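Local coordinates for COMB10 (Helicobacter pylori, PDB 2BHV), which belongs to the TrbI/VirB10 family and, as a core subunit of the Com type IV secretion system, probably helps build its channel across the cell envelope, at residues Arg40-Asp45 and Ile224-Asp229; Ile48-Ile53 and Val64-Glu69; Pro55-Ile60 and Gly90-Asn95; Asn96-Tyr101 and Ser208-Ile213; Ile116-Thr121 and Asn238-Glu243. One frame throughout, in Å; residues are numbered along the deposited sequence.

Contact 1 of 5, residues Arg40-Asp45 and Ile224-Asp229; sequences RTITAD and ISPNTD
Asp229 hangs over the backbone of residues 41-44 and can be followed from root to tip. Its CB rests against Thr41 CG2 at 3.9 Å, while its CA-H points at Ile42 O. CG lies anti to the carbonyl carbon, beside the backbone N (chi1 -62°), and OD1 then accepts Ala44 N at 2.8 Å. That bond is nearly straight (171°) and meets OD1 close to the C-O axis. The methyl of Ala44 also lies near OD1, and the side chain of Thr43 runs beside the Asp229 carboxylate, pointing the same way. An aspartate suits this place because its short carboxylate can take the N-H of a segment that has left its strand. A second bond follows directly: Asp45 N gives its hydrogen to Pro226 O at 2.9 Å. Asp45 itself has left-handed helical backbone angles. The apolar part of the contact is the ring of Pro226, which meets Ile42 at about a right angle, CG to CG2 at 4.0 Å. Pro226 also packs on Leu152 of strand 152-156, and Ile42 on Leu81 and Ile82. Strand 41-42 pairs with strand 229-231 at one edge of the large sheet, whereas strand 221-226 lies near its other edge. A link between strands so far apart in the sheet order is consistent with the closed, modified beta-barrel of VirB10 periplasmic domains.

Contact 2 of 5, residues Ile48-Ile53 and Val64-Glu69; sequences IPAFLI and VIAQVE
Strands 48-52 and 64-68 run antiparallel with a marked twist, 135° between their directions, around the hydrogen-bonded pair Phe51-Gln67 and the non-hydrogen-bonded pairs Ala50-Val68 and Leu52-Ala66. Gln67 N reaches Phe51 O at 2.8 Å, and bonds from Ile53 N to Ile65 O and from Glu69 N to Pro49 O extend the ladder. On one face sit Ala50, Leu52, Ala66 and Val68. Leu52 CD2 bridges Val64 CG2 (3.7 Å) and Ala66 CB (4.0 Å). Ala50 CB and Ala66 CB meet at 4.0 Å, and Val64 and Ala66 also pack on Trp107. On the other face Phe51 CG stands between the backbone N and carbonyl carbon (chi1 64°), and the ring lies alongside Gln67, whose CB sits over one face, 4.0 Å from the centroid, in a CH-pi contact. Farther out the Gln67 amide passes the ring tip, OE1 3.6 Å from Phe51 CZ, its plane turned 57° from the ring. Glu69 CG comes to the ring edge, near its plane. The chemistry thus divides: the buried face is purely aliphatic, while the stems of Gln67 and Glu69 line the ring's face and edge, the Glu69 carboxylate forming a salt bridge with Arg221.

Contact 3 of 5, residues Pro55-Ile60 and Gly90-Asn95; sequences PISSQI and GYYSNN
The ring of Tyr92 is overlapped on one face by the gamma-methyl of Ile56, whose CG2 lies 3.8 Å from the ring centroid and 20° off the ring normal. This CH-pi contact joins two sheets of what is probably a modified beta-barrel, as in VirB10 relatives: Tyr92 belongs to strand 87-94 of the large mixed sheet, Ile56 to strand 56-57 at the edge of a small antiparallel one. No backbone ladder links the two strands, so side chains bridge the gap. The methyl is shifted toward the rim, equally near CD1 and CE1 at 3.6 Å, and the two side chains slide past each other in opposite directions. Tyr92 CG stands between its backbone N and carbonyl carbon (chi1 69°), starting the ring on its course across the interval. A beta-branched isoleucine suits the site, since CG2 can cover the ring while CG1 remains near CD2. Val64 and Leu103 also pack on Tyr92, while the carbonyl oxygens of Ser57 and Ile60 approach CE1 obliquely. Farther along the same strand Asn94 approaches the loop at Ser58, its CB 3.4 Å from Ser58 O. The hydroxyl of Ser58 is hydrogen-bonded to Val214 N, which ties this loop to the chain just before strand 215-216. At the tip of the tyrosine, the phenolic OH lies 3.9 Å from Ile60 CG2 and 3.7 Å from Ser57 OG.

Contact 4 of 5, residues Asn96-Tyr101 and Ser208-Ile213; sequences NKMGEY and SKIAPI
The loop of the beta-hairpin formed by strands 87-94 and 103-111 meets the C-terminal end of helix 196-209, where Met98 and Gly99 lie against Ser208 to Ala211. Lys97 is the centre of an inverse gamma turn, and the loop next presents Met98 to the helix end. Met98 CB lies 3.4 Å from Lys209 O, and its CG touches Ala211 CB at 3.5 Å. The chain then bends at chi3 (54°), so that CE comes alongside Ile210, 3.7 Å from CG2, with the two side chains pointing the same way. A flexible methionine suits this place: one unbranched chain can follow a surface made of a carbonyl, a methyl and an isoleucine branch. Gly99 fits for a different reason. Its backbone angles have positive phi, which would jam a beta carbon against the carbonyl O of Met98. Its CA-H makes a contact with Ser208 O. No hydrogen bond crosses between the segments, so this is a modest surface contact held by van der Waals packing. It lies at the C-terminal end of helix 196-209, where the chain leads on to strand 215-216. Asn201 of the second subunit bonds Tyr101 O and Leu204 of the second subunit packs on Pro212, so the neighbouring copy's own helix 196-209 lies against the same junction.

Contact 5 of 5, residues Ile116-Thr121 and Asn238-Glu243; sequences INIMLT and NEVIAE
Met119 folds back on itself, with chi2 of 54° placing SD and chi3 of 67° placing CE, which lets its methyl turn toward Glu239. Glu239 CG is anti to its backbone N, and the chain bends beyond it; CE then packs 3.7 Å from CG, the two side chains crossing obliquely. Here the methyl of the thioether packs on the stem of an exposed acid. The backbones form two short parallel strands, 15° apart, with bonds going to and fro. Asn117 N reaches Asn238 O at 2.8 Å, Asn117 O takes Val240 N at 2.7 Å, and Val240 O accepts Met119 N at 2.7 Å. Ala242 N closes the ladder on Met119 O at 3.2 Å. Asn238, which has left-handed backbone angles that asparagine tolerates well, ties its ND2 to Gly115 O. On the opposite face Ile118 and Val240 lie side by side, CG2 to CG1 at 4.1 Å, beta-branched residues well suited to strands, with Phe232 and Pro233 nearby. Within the large sheet this is the only parallel pairing: strand 117-119 has antiparallel strand 103-111 on its other side, and strand 239-245 has antiparallel strand 229-231 on its own.

How the contacts relate
From the N terminus, the chain opens contact 1 at 40-45 and closes that loop only at 224-229, so contacts 2, 3 and 4 are nested within it. Contact 2 closes a short loop, 48-53 to 64-69, and contact 3, opening at 55-60, crosses it before closing at 90-95; the two touch through Val64. Contact 4 then begins at 96-101, in series with both, and meets contact 3 through Ser58 and Ile213. Contact 5, from 116-121 to 238-243, crosses contacts 1 and 4. Contacts 1, 2, 3 and 5 reach the large sheet, contact 3 adds the small one, and contact 4 joins the loop between strands 87-94 and 103-111 to the end of helix 196-209.

Contact 1 of 5, residues Arg40-Asp45 and Ile224-Asp229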
# COMPACT_ATOMS: atom_id res chain seq x y z
N ARG A 40 -9.23 30.97 35.20
CA ARG A 40 -7.88 30.63 34.75
C ARG A 40 -7.84 29.21 34.19
O ARG A 40 -6.94 28.41 34.50
CB ARG A 40 -6.86 30.83 35.88
CG ARG A 40 -6.63 32.29 36.24
CD ARG A 40 -5.53 32.47 37.27
NE ARG A 40 -4.25 31.96 36.77
CZ ARG A 40 -3.44 32.62 35.96
NH1 ARG A 40 -3.76 33.83 35.54
NH2 ARG A 40 -2.31 32.06 35.56
N THR A 41 -8.81 28.90 33.34
CA THR A 41 -8.93 27.59 32.74
C THR A 41 -9.05 27.71 31.24
O THR A 41 -9.67 28.64 30.73
CB THR A 41 -10.15 26.84 33.31
OG1 THR A 41 -10.05 26.77 34.73
CG2 THR A 41 -10.23 25.42 32.75
N ILE A 42 -8.45 26.76 30.53
CA ILE A 42 -8.71 26.63 29.11
C ILE A 42 -9.63 25.44 28.93
O ILE A 42 -9.36 24.36 29.44
CB ILE A 42 -7.42 26.44 28.31
CG1 ILE A 42 -6.54 27.70 28.43
CG2 ILE A 42 -7.73 26.14 26.84
CD1 ILE A 42 -5.15 27.56 27.82
N THR A 43 -10.74 25.66 28.24
CA THR A 43 -11.71 24.61 28.00
C THR A 43 -11.16 23.54 27.07
O THR A 43 -10.45 23.85 26.10
CB THR A 43 -12.98 25.19 27.37
OG1 THR A 43 -13.49 26.23 28.21
CG2 THR A 43 -14.06 24.10 27.14
N ALA A 44 -11.49 22.29 27.37
CA ALA A 44 -11.26 21.19 26.45
C ALA A 44 -11.62 21.58 25.00
O ALA A 44 -12.63 22.25 24.75
CB ALA A 44 -12.04 19.95 26.89
N ASP A 45 -10.76 21.18 24.07
CA ASP A 45 -10.95 21.44 22.65
C ASP A 45 -10.99 22.92 22.26
O ASP A 45 -11.56 23.28 21.21
CB ASP A 45 -12.19 20.71 22.11
CG ASP A 45 -12.24 19.26 22.55
OD1 ASP A 45 -11.33 18.49 22.17
OD2 ASP A 45 -13.19 18.90 23.27
N ILE A 224 -3.22 23.23 18.40
CA ILE A 224 -2.98 22.45 19.60
C ILE A 224 -4.24 22.49 20.45
O ILE A 224 -4.73 23.56 20.78
CB ILE A 224 -1.77 22.96 20.37
CG1 ILE A 224 -0.51 22.81 19.51
CG2 ILE A 224 -1.62 22.21 21.69
CD1 ILE A 224 0.73 23.47 20.07
N SER A 225 -4.77 21.31 20.78
CA SER A 225 -6.06 21.19 21.44
C SER A 225 -6.00 20.37 22.73
O SER A 225 -5.62 19.20 22.71
CB SER A 225 -7.06 20.58 20.47
OG SER A 225 -8.31 20.37 21.10
N PRO A 226 -6.40 20.96 23.85
CA PRO A 226 -6.43 20.24 25.10
C PRO A 226 -7.49 19.16 25.08
O PRO A 226 -8.61 19.39 24.62
CB PRO A 226 -6.81 21.31 26.12
CG PRO A 226 -6.54 22.60 25.44
CD PRO A 226 -6.83 22.35 24.02
N ASN A 227 -7.14 17.98 25.56
CA ASN A 227 -8.09 16.89 25.67
C ASN A 227 -8.85 16.94 26.99
O ASN A 227 -9.73 16.12 27.24
CB ASN A 227 -7.39 15.56 25.49
CG ASN A 227 -6.94 15.34 24.08
OD1 ASN A 227 -7.63 15.71 23.14
ND2 ASN A 227 -5.77 14.73 23.92
N THR A 228 -8.48 17.89 27.84
CA THR A 228 -9.22 18.17 29.05
C THR A 228 -9.11 19.62 29.36
O THR A 228 -8.25 20.30 28.82
CB THR A 228 -8.66 17.47 30.28
OG1 THR A 228 -7.88 16.34 29.89
CG2 THR A 228 -9.81 17.00 31.18
N ASP A 229 -9.98 20.09 30.24
CA ASP A 229 -9.81 21.40 30.80
C ASP A 229 -8.42 21.48 31.44
O ASP A 229 -7.99 20.53 32.10
CB ASP A 229 -10.91 21.68 31.83
CG ASP A 229 -12.29 21.66 31.22
OD1 ASP A 229 -12.40 21.68 29.98
OD2 ASP A 229 -13.28 21.61 31.96

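Contact 2 of 5, residues Ile48-Ile53 and Val64-Glu69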
# COMPACT_ATOMS: atom_id res chain seq x y z
N ILE A 48 -5.83 26.07 19.96
CA ILE A 48 -4.70 26.98 20.06
C ILE A 48 -3.90 26.94 18.75
O ILE A 48 -3.17 25.99 18.49
CB ILE A 48 -3.78 26.62 21.22
CG1 ILE A 48 -4.55 26.59 22.53
CG2 ILE A 48 -2.61 27.59 21.30
CD1 ILE A 48 -3.88 25.76 23.58
N PRO A 49 -4.06 27.97 17.91
CA PRO A 49 -3.37 27.95 16.64
C PRO A 49 -1.88 28.25 16.79
O PRO A 49 -1.49 29.16 17.52
CB PRO A 49 -4.07 29.06 15.86
CG PRO A 49 -4.52 30.00 16.91
CD PRO A 49 -4.84 29.19 18.11
N ALA A 50 -1.05 27.45 16.13
CA ALA A 50 0.38 27.62 16.19
C ALA A 50 1.01 27.20 14.88
O ALA A 50 0.41 26.45 14.10
CB ALA A 50 0.96 26.82 17.35
N PHE A 51 2.21 27.70 14.62
CA PHE A 51 3.00 27.25 13.49
C PHE A 51 4.31 26.65 13.98
O PHE A 51 4.83 27.06 15.01
CB PHE A 51 3.24 28.39 12.49
CG PHE A 51 4.07 29.54 13.03
CD1 PHE A 51 5.46 29.54 12.91
CD2 PHE A 51 3.46 30.66 13.60
CE1 PHE A 51 6.22 30.60 13.38
CE2 PHE A 51 4.21 31.71 14.08
CZ PHE A 51 5.59 31.69 13.97
N LEU A 52 4.82 25.67 13.23
CA LEU A 52 6.04 24.97 13.61
C LEU A 52 7.27 25.73 13.21
O LEU A 52 7.40 26.13 12.05
CB LEU A 52 6.09 23.60 12.96
CG LEU A 52 5.01 22.58 13.28
CD1 LEU A 52 5.32 21.28 12.55
CD2 LEU A 52 4.89 22.33 14.79
N ILE A 53 8.17 25.93 14.17
CA ILE A 53 9.47 26.56 13.93
C ILE A 53 10.46 25.50 13.50
O ILE A 53 11.36 25.76 12.73
CB ILE A 53 9.98 27.31 15.18
CG1 ILE A 53 9.07 28.50 15.49
CG2 ILE A 53 11.40 27.79 15.01
CD1 ILE A 53 9.12 28.95 16.94
N VAL A 64 10.30 19.30 18.86
CA VAL A 64 9.60 20.25 18.00
C VAL A 64 9.26 21.52 18.77
O VAL A 64 8.89 21.45 19.94
CB VAL A 64 8.30 19.65 17.38
CG1 VAL A 64 7.29 19.28 18.44
CG2 VAL A 64 7.68 20.60 16.39
N ILE A 65 9.40 22.66 18.10
CA ILE A 65 9.02 23.93 18.70
C ILE A 65 7.96 24.60 17.83
O ILE A 65 8.15 24.78 16.63
CB ILE A 65 10.24 24.86 18.86
CG1 ILE A 65 11.35 24.17 19.64
CG2 ILE A 65 9.83 26.16 19.54
CD1 ILE A 65 12.70 24.83 19.49
N ALA A 66 6.84 24.96 18.44
CA ALA A 66 5.80 25.72 17.76
C ALA A 66 5.64 27.10 18.41
O ALA A 66 6.06 27.33 19.55
CB ALA A 66 4.51 24.97 17.79
N GLN A 67 5.02 28.01 17.68
CA GLN A 67 4.75 29.33 18.20
C GLN A 67 3.27 29.69 18.13
O GLN A 67 2.66 29.60 17.08
CB GLN A 67 5.56 30.35 17.45
CG GLN A 67 5.59 31.66 18.17
CD GLN A 67 6.33 32.70 17.43
OE1 GLN A 67 5.74 33.65 16.95
NE2 GLN A 67 7.64 32.54 17.33
N VAL A 68 2.71 30.10 19.25
CA VAL A 68 1.28 30.39 19.35
C VAL A 68 0.93 31.65 18.58
O VAL A 68 1.64 32.65 18.67
CB VAL A 68 0.83 30.50 20.82
CG1 VAL A 68 -0.67 30.70 20.90
CG2 VAL A 68 1.21 29.26 21.59
N GLU A 69 -0.16 31.61 17.82
CA GLU A 69 -0.45 32.68 16.86
C GLU A 69 -1.33 33.81 17.37
O GLU A 69 -1.42 34.85 16.73
CB GLU A 69 -1.04 32.10 15.58
CG GLU A 69 -0.04 31.31 14.79
CD GLU A 69 -0.57 30.88 13.47
OE1 GLU A 69 -0.87 31.74 12.63
OE2 GLU A 69 -0.69 29.66 13.25

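Contact 3 of 5, residues Pro55-Ile60 and Gly90-Asn95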
# COMPACT_ATOMS: atom_id res chain seq x y z
N PRO A 55 11.08 21.44 11.99
CA PRO A 55 10.40 20.39 11.24
C PRO A 55 10.24 19.09 12.04
O PRO A 55 10.92 18.89 13.05
CB PRO A 55 11.33 20.16 10.05
CG PRO A 55 12.65 20.54 10.52
CD PRO A 55 12.46 21.64 11.53
N ILE A 56 9.33 18.24 11.59
CA ILE A 56 9.15 16.89 12.13
C ILE A 56 9.44 15.86 11.03
O ILE A 56 8.61 15.68 10.12
CB ILE A 56 7.69 16.68 12.58
CG1 ILE A 56 7.33 17.65 13.72
CG2 ILE A 56 7.46 15.23 13.02
CD1 ILE A 56 5.87 17.53 14.17
N SER A 57 10.60 15.20 11.11
CA SER A 57 10.95 14.11 10.17
C SER A 57 10.45 12.73 10.66
O SER A 57 10.39 12.49 11.86
CB SER A 57 12.46 14.06 9.97
OG SER A 57 13.11 13.80 11.21
N SER A 58 10.11 11.84 9.73
CA SER A 58 9.50 10.54 10.10
C SER A 58 10.50 9.42 10.43
O SER A 58 10.10 8.37 10.95
CB SER A 58 8.46 10.05 9.07
OG SER A 58 9.07 9.41 7.97
N GLN A 59 11.79 9.61 10.12
CA GLN A 59 12.80 8.68 10.63
C GLN A 59 13.15 9.09 12.07
O GLN A 59 12.65 8.49 13.03
CB GLN A 59 14.07 8.60 9.74
CG GLN A 59 13.89 8.82 8.21
CD GLN A 59 14.65 10.09 7.69
OE1 GLN A 59 14.20 11.23 7.87
NE2 GLN A 59 15.79 9.86 7.05
N ILE A 60 14.00 10.11 12.19
CA ILE A 60 14.32 10.76 13.47
C ILE A 60 13.07 10.94 14.36
O ILE A 60 12.05 11.45 13.91
CB ILE A 60 14.95 12.19 13.22
CG1 ILE A 60 16.27 12.09 12.44
CG2 ILE A 60 15.07 13.00 14.54
CD1 ILE A 60 16.60 13.36 11.59
N GLY A 90 7.64 20.60 22.34
CA GLY A 90 7.16 19.22 22.31
C GLY A 90 8.22 18.21 21.92
O GLY A 90 9.28 18.56 21.41
N TYR A 91 7.91 16.93 22.15
CA TYR A 91 8.78 15.84 21.76
C TYR A 91 7.95 14.87 20.97
O TYR A 91 6.82 14.59 21.33
CB TYR A 91 9.39 15.17 22.99
CG TYR A 91 10.20 16.13 23.80
CD1 TYR A 91 11.53 16.40 23.49
CD2 TYR A 91 9.63 16.81 24.87
CE1 TYR A 91 12.29 17.31 24.23
CE2 TYR A 91 10.38 17.73 25.62
CZ TYR A 91 11.70 17.97 25.29
OH TYR A 91 12.41 18.87 26.04
N TYR A 92 8.50 14.39 19.87
CA TYR A 92 7.74 13.58 18.94
C TYR A 92 8.47 12.29 18.60
O TYR A 92 9.70 12.24 18.60
CB TYR A 92 7.46 14.36 17.65
CG TYR A 92 8.68 14.64 16.78
CD1 TYR A 92 9.11 13.71 15.82
CD2 TYR A 92 9.40 15.84 16.89
CE1 TYR A 92 10.20 13.95 15.01
CE2 TYR A 92 10.50 16.09 16.09
CZ TYR A 92 10.90 15.14 15.15
OH TYR A 92 12.00 15.38 14.34
N SER A 93 7.69 11.25 18.29
CA SER A 93 8.22 10.02 17.73
C SER A 93 7.30 9.46 16.65
O SER A 93 6.08 9.68 16.69
CB SER A 93 8.45 8.97 18.81
OG SER A 93 7.21 8.44 19.27
N ASN A 94 7.88 8.74 15.70
CA ASN A 94 7.12 8.01 14.72
C ASN A 94 7.11 6.55 15.11
O ASN A 94 8.15 5.95 15.35
CB ASN A 94 7.69 8.24 13.32
CG ASN A 94 7.34 9.63 12.78
OD1 ASN A 94 8.19 10.56 12.76
ND2 ASN A 94 6.07 9.79 12.37
N ASN A 95 5.91 6.00 15.30
CA ASN A 95 5.70 4.61 15.70
C ASN A 95 5.22 3.81 14.48
O ASN A 95 4.05 3.41 14.39
CB ASN A 95 4.71 4.52 16.88
CG ASN A 95 4.29 3.05 17.25
OD1 ASN A 95 3.38 2.83 18.08
ND2 ASN A 95 4.95 2.06 16.63

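Contact 4 of 5, residues Asn96-Tyr101 and Ser208-Ile213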
# COMPACT_ATOMS: atom_id res chain seq x y z
N ASN A 96 6.13 3.59 13.54
CA ASN A 96 5.82 2.85 12.32
C ASN A 96 5.44 1.37 12.54
O ASN A 96 6.31 0.48 12.50
CB ASN A 96 6.98 2.98 11.32
CG ASN A 96 7.14 4.40 10.77
OD1 ASN A 96 6.15 5.11 10.53
ND2 ASN A 96 8.39 4.81 10.54
N LYS A 97 4.15 1.10 12.80
CA LYS A 97 3.53 -0.21 12.47
C LYS A 97 3.43 -0.18 10.94
O LYS A 97 2.37 0.13 10.36
CB LYS A 97 2.13 -0.38 13.10
CG LYS A 97 2.12 -0.76 14.59
CD LYS A 97 1.75 -2.24 14.81
CE LYS A 97 2.96 -3.15 14.66
NZ LYS A 97 2.62 -4.60 14.80
N MET A 98 4.56 -0.51 10.30
CA MET A 98 4.91 0.03 8.96
C MET A 98 3.99 -0.36 7.79
O MET A 98 3.26 -1.37 7.84
CB MET A 98 6.43 -0.10 8.66
CG MET A 98 7.19 1.26 8.80
SD MET A 98 9.02 1.28 9.06
CE MET A 98 9.64 0.28 7.69
N GLY A 99 4.04 0.47 6.74
CA GLY A 99 2.89 0.68 5.86
C GLY A 99 2.17 1.90 6.42
O GLY A 99 2.24 3.00 5.84
N GLU A 100 1.50 1.70 7.56
CA GLU A 100 0.85 2.79 8.30
C GLU A 100 1.85 3.73 8.98
O GLU A 100 2.97 3.34 9.35
CB GLU A 100 -0.12 2.23 9.34
CG GLU A 100 -0.87 3.30 10.15
CD GLU A 100 -2.27 2.88 10.56
OE1 GLU A 100 -2.53 1.65 10.63
OE2 GLU A 100 -3.11 3.77 10.82
N TYR A 101 1.42 4.98 9.13
CA TYR A 101 2.21 6.05 9.74
C TYR A 101 1.56 6.40 11.08
O TYR A 101 0.33 6.45 11.20
CB TYR A 101 2.20 7.24 8.78
CG TYR A 101 2.67 8.57 9.33
CD1 TYR A 101 1.88 9.30 10.23
CD2 TYR A 101 3.88 9.13 8.91
CE1 TYR A 101 2.31 10.55 10.72
CE2 TYR A 101 4.32 10.37 9.40
CZ TYR A 101 3.53 11.07 10.30
OH TYR A 101 3.96 12.29 10.76
N SER A 208 4.24 -2.09 0.02
CA SER A 208 3.74 -1.16 1.04
C SER A 208 4.24 -1.49 2.46
O SER A 208 4.01 -0.73 3.40
CB SER A 208 2.21 -1.01 0.99
OG SER A 208 1.56 -2.07 1.66
N LYS A 209 4.92 -2.63 2.60
CA LYS A 209 5.45 -3.06 3.91
C LYS A 209 6.39 -2.02 4.53
O LYS A 209 6.20 -1.61 5.67
CB LYS A 209 6.13 -4.46 3.84
CG LYS A 209 5.22 -5.66 4.23
CD LYS A 209 6.00 -6.68 5.08
CE LYS A 209 5.59 -8.13 4.82
NZ LYS A 209 4.22 -8.46 5.31
N ILE A 210 7.40 -1.59 3.77
CA ILE A 210 8.21 -0.45 4.20
C ILE A 210 7.41 0.85 3.97
O ILE A 210 6.59 0.93 3.06
CB ILE A 210 9.61 -0.45 3.52
CG1 ILE A 210 10.24 -1.85 3.62
CG2 ILE A 210 10.52 0.63 4.15
CD1 ILE A 210 11.62 -1.99 2.96
N ALA A 211 7.64 1.85 4.83
CA ALA A 211 6.87 3.11 4.80
C ALA A 211 7.71 4.22 4.20
O ALA A 211 8.94 4.13 4.23
CB ALA A 211 6.41 3.50 6.21
N PRO A 212 7.07 5.28 3.65
CA PRO A 212 7.88 6.35 3.06
C PRO A 212 8.37 7.30 4.13
O PRO A 212 7.83 7.34 5.24
CB PRO A 212 6.91 7.06 2.12
CG PRO A 212 5.55 6.84 2.73
CD PRO A 212 5.62 5.56 3.53
N ILE A 213 9.40 8.06 3.82
CA ILE A 213 9.82 9.12 4.68
C ILE A 213 8.77 10.22 4.57
O ILE A 213 8.38 10.62 3.47
CB ILE A 213 11.22 9.66 4.32
CG1 ILE A 213 12.17 8.52 3.94
CG2 ILE A 213 11.79 10.49 5.48
CD1 ILE A 213 12.20 8.19 2.44

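Contact 5 of 5, residues Ile116-Thr121 and Asn238-Glu243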
# COMPACT_ATOMS: atom_id res chain seq x y z
N ILE A 116 7.74 33.24 31.43
CA ILE A 116 7.16 32.35 32.43
C ILE A 116 7.00 30.96 31.82
O ILE A 116 6.52 30.83 30.69
CB ILE A 116 5.81 32.88 33.07
CG1 ILE A 116 4.58 32.45 32.28
CG2 ILE A 116 5.86 34.40 33.29
CD1 ILE A 116 3.27 33.15 32.70
N ASN A 117 7.45 29.94 32.55
CA ASN A 117 7.34 28.56 32.09
C ASN A 117 6.07 27.88 32.56
O ASN A 117 5.81 27.78 33.76
CB ASN A 117 8.55 27.76 32.53
CG ASN A 117 9.66 27.79 31.50
OD1 ASN A 117 9.95 26.77 30.86
ND2 ASN A 117 10.27 28.96 31.32
N ILE A 118 5.27 27.40 31.61
CA ILE A 118 4.11 26.60 31.94
C ILE A 118 4.40 25.13 31.67
O ILE A 118 4.59 24.74 30.52
CB ILE A 118 2.90 27.05 31.11
CG1 ILE A 118 2.73 28.57 31.20
CG2 ILE A 118 1.65 26.34 31.58
CD1 ILE A 118 1.75 29.17 30.21
N MET A 119 4.47 24.33 32.74
CA MET A 119 4.64 22.88 32.61
C MET A 119 3.36 22.16 32.23
O MET A 119 2.29 22.43 32.79
CB MET A 119 5.18 22.27 33.90
CG MET A 119 6.59 21.75 33.76
SD MET A 119 7.67 23.04 33.12
CE MET A 119 7.69 24.22 34.49
N LEU A 120 3.48 21.24 31.28
CA LEU A 120 2.38 20.37 30.89
C LEU A 120 2.75 18.92 31.21
O LEU A 120 1.92 18.17 31.74
CB LEU A 120 2.07 20.54 29.40
CG LEU A 120 1.79 21.98 28.96
CD1 LEU A 120 2.06 22.17 27.48
CD2 LEU A 120 0.36 22.43 29.29
N THR A 121 3.99 18.53 30.90
CA THR A 121 4.53 17.22 31.25
C THR A 121 6.04 17.34 31.44
O THR A 121 6.75 17.85 30.57
CB THR A 121 4.21 16.16 30.15
OG1 THR A 121 2.80 16.15 29.85
CG2 THR A 121 4.64 14.77 30.61
N ASN A 238 8.18 32.71 38.02
CA ASN A 238 8.21 32.34 36.59
C ASN A 238 7.80 30.90 36.25
O ASN A 238 8.16 30.38 35.19
CB ASN A 238 9.58 32.66 35.98
CG ASN A 238 9.77 34.14 35.75
OD1 ASN A 238 9.73 34.95 36.69
ND2 ASN A 238 9.97 34.52 34.48
N GLU A 239 7.03 30.27 37.14
CA GLU A 239 6.66 28.88 36.93
C GLU A 239 5.17 28.61 37.14
O GLU A 239 4.59 29.04 38.13
CB GLU A 239 7.52 27.99 37.82
CG GLU A 239 7.68 26.58 37.30
CD GLU A 239 9.07 26.03 37.56
OE1 GLU A 239 9.68 26.39 38.59
OE2 GLU A 239 9.54 25.23 36.71
N VAL A 240 4.56 27.90 36.19
CA VAL A 240 3.18 27.46 36.33
C VAL A 240 3.15 25.96 36.09
O VAL A 240 3.54 25.48 35.02
CB VAL A 240 2.24 28.14 35.30
CG1 VAL A 240 0.82 27.59 35.42
CG2 VAL A 240 2.23 29.64 35.49
N ILE A 241 2.70 25.22 37.10
CA ILE A 241 2.47 23.80 36.94
C ILE A 241 0.99 23.59 36.64
O ILE A 241 0.15 23.71 37.52
CB ILE A 241 2.95 22.98 38.16
CG1 ILE A 241 4.45 23.19 38.38
CG2 ILE A 241 2.68 21.50 37.95
CD1 ILE A 241 4.95 22.72 39.73
N ALA A 242 0.68 23.32 35.37
CA ALA A 242 -0.70 23.21 34.92
C ALA A 242 -1.41 22.02 35.55
O ALA A 242 -0.77 21.02 35.84
CB ALA A 242 -0.74 23.10 33.41
N GLU A 243 -2.71 22.15 35.77
CA GLU A 243 -3.54 21.03 36.26
C GLU A 243 -4.58 20.60 35.25
O GLU A 243 -5.31 21.43 34.72
CB GLU A 243 -4.26 21.42 37.54
CG GLU A 243 -3.40 21.43 38.76
CD GLU A 243 -4.08 22.16 39.89
OE1 GLU A 243 -5.24 21.78 40.23
OE2 GLU A 243 -3.46 23.12 40.43